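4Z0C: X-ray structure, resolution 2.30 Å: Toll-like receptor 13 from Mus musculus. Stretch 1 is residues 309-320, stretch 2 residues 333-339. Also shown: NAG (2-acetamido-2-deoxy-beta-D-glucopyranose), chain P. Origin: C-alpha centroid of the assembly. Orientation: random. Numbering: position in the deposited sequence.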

# COMPACT_ATOMS: atom_id res chain seq x y z
N ASP A 309 9.83 -35.01 13.40
CA ASP A 309 8.88 -34.01 12.95
C ASP A 309 7.50 -34.32 13.53
O ASP A 309 6.88 -35.30 13.14
CB ASP A 309 8.80 -33.97 11.43
CG ASP A 309 8.06 -32.74 10.90
OD1 ASP A 309 7.07 -32.28 11.53
OD2 ASP A 309 8.46 -32.23 9.83
N LEU A 310 7.02 -33.47 14.44
CA LEU A 310 5.73 -33.70 15.08
C LEU A 310 4.67 -32.68 14.69
O LEU A 310 3.71 -32.47 15.42
CB LEU A 310 5.89 -33.73 16.60
CG LEU A 310 6.52 -35.00 17.19
CD1 LEU A 310 6.85 -34.83 18.67
CD2 LEU A 310 5.60 -36.18 16.97
N GLY A 311 4.85 -32.06 13.53
CA GLY A 311 3.92 -31.04 13.07
C GLY A 311 2.48 -31.49 12.94
O GLY A 311 2.21 -32.63 12.56
N GLN A 312 1.56 -30.59 13.24
CA GLN A 312 0.12 -30.82 13.12
C GLN A 312 -0.44 -31.87 14.09
O GLN A 312 -1.44 -32.52 13.80
CB GLN A 312 -0.27 -31.18 11.68
CG GLN A 312 -0.06 -30.06 10.66
CD GLN A 312 -0.50 -30.45 9.27
OE1 GLN A 312 0.29 -30.96 8.48
NE2 GLN A 312 -1.78 -30.29 8.99
N ASN A 313 0.22 -32.06 15.23
CA ASN A 313 -0.36 -32.88 16.30
C ASN A 313 -1.23 -32.05 17.23
O ASN A 313 -0.76 -31.50 18.23
CB ASN A 313 0.72 -33.66 17.04
CG ASN A 313 1.20 -34.86 16.24
OD1 ASN A 313 0.43 -35.78 15.98
ND2 ASN A 313 2.47 -34.84 15.81
N SER A 314 -2.51 -32.00 16.88
CA SER A 314 -3.47 -31.11 17.51
C SER A 314 -3.68 -31.33 19.01
O SER A 314 -4.17 -30.44 19.71
CB SER A 314 -4.80 -31.18 16.75
OG SER A 314 -5.14 -32.53 16.43
N ASP A 315 -3.31 -32.50 19.51
CA ASP A 315 -3.45 -32.79 20.94
C ASP A 315 -2.26 -32.33 21.78
O ASP A 315 -2.23 -32.55 23.00
CB ASP A 315 -3.72 -34.27 21.19
CG ASP A 315 -5.16 -34.66 20.92
OD1 ASP A 315 -6.01 -33.76 20.80
OD2 ASP A 315 -5.44 -35.87 20.80
N LEU A 316 -1.26 -31.72 21.13
CA LEU A 316 -0.16 -31.12 21.88
C LEU A 316 -0.56 -29.67 22.22
O LEU A 316 -0.58 -28.79 21.34
CB LEU A 316 1.16 -31.18 21.10
CG LEU A 316 1.75 -32.54 20.71
CD1 LEU A 316 3.13 -32.37 20.08
CD2 LEU A 316 1.80 -33.52 21.91
N ILE A 317 -0.93 -29.43 23.47
CA ILE A 317 -1.37 -28.12 23.93
C ILE A 317 -0.35 -27.51 24.90
O ILE A 317 -0.10 -26.31 24.88
CB ILE A 317 -2.76 -28.22 24.56
CG1 ILE A 317 -3.73 -28.87 23.57
CG2 ILE A 317 -3.27 -26.82 25.03
CD1 ILE A 317 -5.17 -28.93 24.04
N TYR A 318 0.21 -28.33 25.76
CA TYR A 318 1.38 -27.93 26.54
C TYR A 318 2.42 -29.05 26.62
O TYR A 318 2.09 -30.24 26.51
CB TYR A 318 1.00 -27.45 27.94
CG TYR A 318 0.24 -28.47 28.77
CD1 TYR A 318 -1.15 -28.52 28.75
CD2 TYR A 318 0.92 -29.36 29.60
CE1 TYR A 318 -1.84 -29.44 29.51
CE2 TYR A 318 0.23 -30.29 30.37
CZ TYR A 318 -1.14 -30.33 30.31
OH TYR A 318 -1.81 -31.26 31.06
N LEU A 319 3.68 -28.66 26.78
CA LEU A 319 4.76 -29.60 27.00
C LEU A 319 5.58 -29.12 28.18
O LEU A 319 6.36 -28.18 28.06
CB LEU A 319 5.62 -29.75 25.74
CG LEU A 319 4.95 -30.48 24.58
CD1 LEU A 319 5.61 -30.10 23.26
CD2 LEU A 319 5.03 -31.99 24.80
N ASN A 320 5.41 -29.74 29.33
CA ASN A 320 6.12 -29.29 30.51
C ASN A 320 6.60 -30.44 31.38
O ASN A 320 6.81 -30.26 32.58
CB ASN A 320 5.26 -28.31 31.32
CG ASN A 320 3.96 -28.93 31.83
OD1 ASN A 320 3.53 -29.99 31.36
ND2 ASN A 320 3.33 -28.27 32.81
N LEU A 333 14.11 -30.60 15.68
CA LEU A 333 12.77 -30.92 16.17
C LEU A 333 11.72 -29.94 15.63
O LEU A 333 11.81 -28.75 15.86
CB LEU A 333 12.77 -30.90 17.71
CG LEU A 333 11.43 -31.07 18.42
CD1 LEU A 333 10.74 -32.38 18.01
CD2 LEU A 333 11.63 -31.04 19.94
N ASN A 334 10.70 -30.47 14.95
CA ASN A 334 9.60 -29.65 14.47
C ASN A 334 8.31 -29.91 15.25
O ASN A 334 7.84 -31.05 15.35
CB ASN A 334 9.32 -29.87 12.98
CG ASN A 334 10.48 -29.44 12.08
OD1 ASN A 334 11.44 -28.80 12.52
ND2 ASN A 334 10.38 -29.78 10.80
N LEU A 335 7.73 -28.83 15.78
CA LEU A 335 6.49 -28.85 16.55
C LEU A 335 5.54 -27.77 16.03
O LEU A 335 4.71 -27.25 16.77
CB LEU A 335 6.80 -28.62 18.02
CG LEU A 335 7.34 -29.84 18.76
CD1 LEU A 335 7.95 -29.46 20.10
CD2 LEU A 335 6.23 -30.85 18.93
N ASN A 336 5.67 -27.44 14.75
CA ASN A 336 4.81 -26.47 14.09
C ASN A 336 3.36 -26.94 13.82
O ASN A 336 3.11 -28.13 13.67
CB ASN A 336 5.49 -26.01 12.78
CG ASN A 336 5.68 -27.15 11.80
OD1 ASN A 336 6.33 -28.16 12.10
ND2 ASN A 336 5.10 -27.00 10.62
N LYS A 337 2.42 -26.00 13.80
CA LYS A 337 1.01 -26.26 13.49
C LYS A 337 0.32 -27.23 14.45
O LYS A 337 -0.63 -27.91 14.07
CB LYS A 337 0.79 -26.76 12.05
CG LYS A 337 1.16 -25.82 10.91
CD LYS A 337 0.46 -26.32 9.63
CE LYS A 337 1.08 -25.82 8.32
NZ LYS A 337 2.16 -24.82 8.49
N CYS A 338 0.81 -27.31 15.68
CA CYS A 338 0.07 -28.01 16.73
C CYS A 338 -0.88 -27.01 17.41
O CYS A 338 -1.31 -26.05 16.78
CB CYS A 338 1.04 -28.61 17.74
SG CYS A 338 2.20 -29.80 17.03
N GLN A 339 -1.19 -27.23 18.68
CA GLN A 339 -2.04 -26.28 19.42
C GLN A 339 -1.32 -25.81 20.68
O GLN A 339 -1.95 -25.53 21.68
CB GLN A 339 -3.37 -26.92 19.79
CG GLN A 339 -4.20 -27.38 18.59
CD GLN A 339 -4.76 -26.20 17.82
OE1 GLN A 339 -5.29 -25.27 18.41
NE2 GLN A 339 -4.64 -26.25 16.50
C1 NAG P . 2.08 -28.89 33.21
C2 NAG P . 2.29 -29.15 34.70
C3 NAG P . 0.98 -29.46 35.43
C4 NAG P . -0.09 -28.42 35.11
C5 NAG P . -0.26 -28.29 33.59
C6 NAG P . -1.25 -27.17 33.23
C7 NAG P . 4.37 -30.20 35.56
C8 NAG P . 4.90 -31.51 36.06
N2 NAG P . 3.23 -30.26 34.86
O3 NAG P . 1.16 -29.49 36.84
O4 NAG P . -1.30 -28.79 35.74
O5 NAG P . 0.97 -28.04 32.93
O6 NAG P . -0.74 -25.87 33.48
O7 NAG P . 4.99 -29.17 35.79

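The two stretches run side by side in parallel. Asp 309 and Asn 334 form a parallel beta bridge, with their CA atoms 4.7 Å apart. Beyond it the strand pairing gives way to turns, but the backbones stay close. The CA atoms of Gly 311 and Asn 336 lie 4.8 Å apart, and those of Gln 312 and Cys 338 lie 4.6 Å apart.

Three backbone hydrogen bonds tie the stretches together. Leu 310 N donates to Asn 334 O at 2.7 Å. Gln 312 N donates to Asn 336 O at 2.9 Å. Further along the direction reverses, and Gln 339 N donates to Leu 316 O at 3.1 Å. CA-H...O contacts add to these: Gly 311 CA lies 3.1 Å from Asn 336 O, and Gln 312 CA lies 3.2 Å from Lys 337 O.

Stretch 1 makes two turns. A type II turn spans Leu 310 to Asn 313, with Gln 312 at positive phi. A type I turn follows from Asn 313 to Leu 316, closed by Leu 316 N donating to Asn 313 O at 3.0 Å. Gly 311 suits its tight place: an ideal CB there would sit 3.1 Å from Asn 336 OD1.

Asp 309 and Asn 334 point to the same face of the sheet. Asn 334 ND2 makes a weak hydrogen bond to Asp 309 OD2 at 3.3 Å. The other carboxylate oxygen, Asp 309 OD1, accepts from Gly 311 N at 3.0 Å and so braces the start of the turn. Asn 313 is buried, where its amide can serve the backbone: ND2 donates to Leu 310 O at 2.7 Å.

Leucines fill the buried side. CB of Leu 335 points away from stretch 1, but the end of its side chain comes back to it. Leu 335 CD2 packs 3.7 Å from Leu 310 CB and 3.6 Å from Leu 316 CD1. Leu 335 CD1 lies 4.0 Å from Leu 319 CD1. Cys 338 is buried beside the turns, with its SG 4.1 Å from Leu 316 CD1 and 3.5 Å from Leu 310 O.

Gln 312, Lys 337 and Gln 339 are less buried. Gln 312 CG meets Lys 337 CB at 3.7 Å, while the end of the lysine leads away. Gln 339 gives up 86 Å² to the contact, the largest share, and its CG lies 3.3 Å from Ser 314 O. In all, 653 Å² is buried between the stretches, both sides summed.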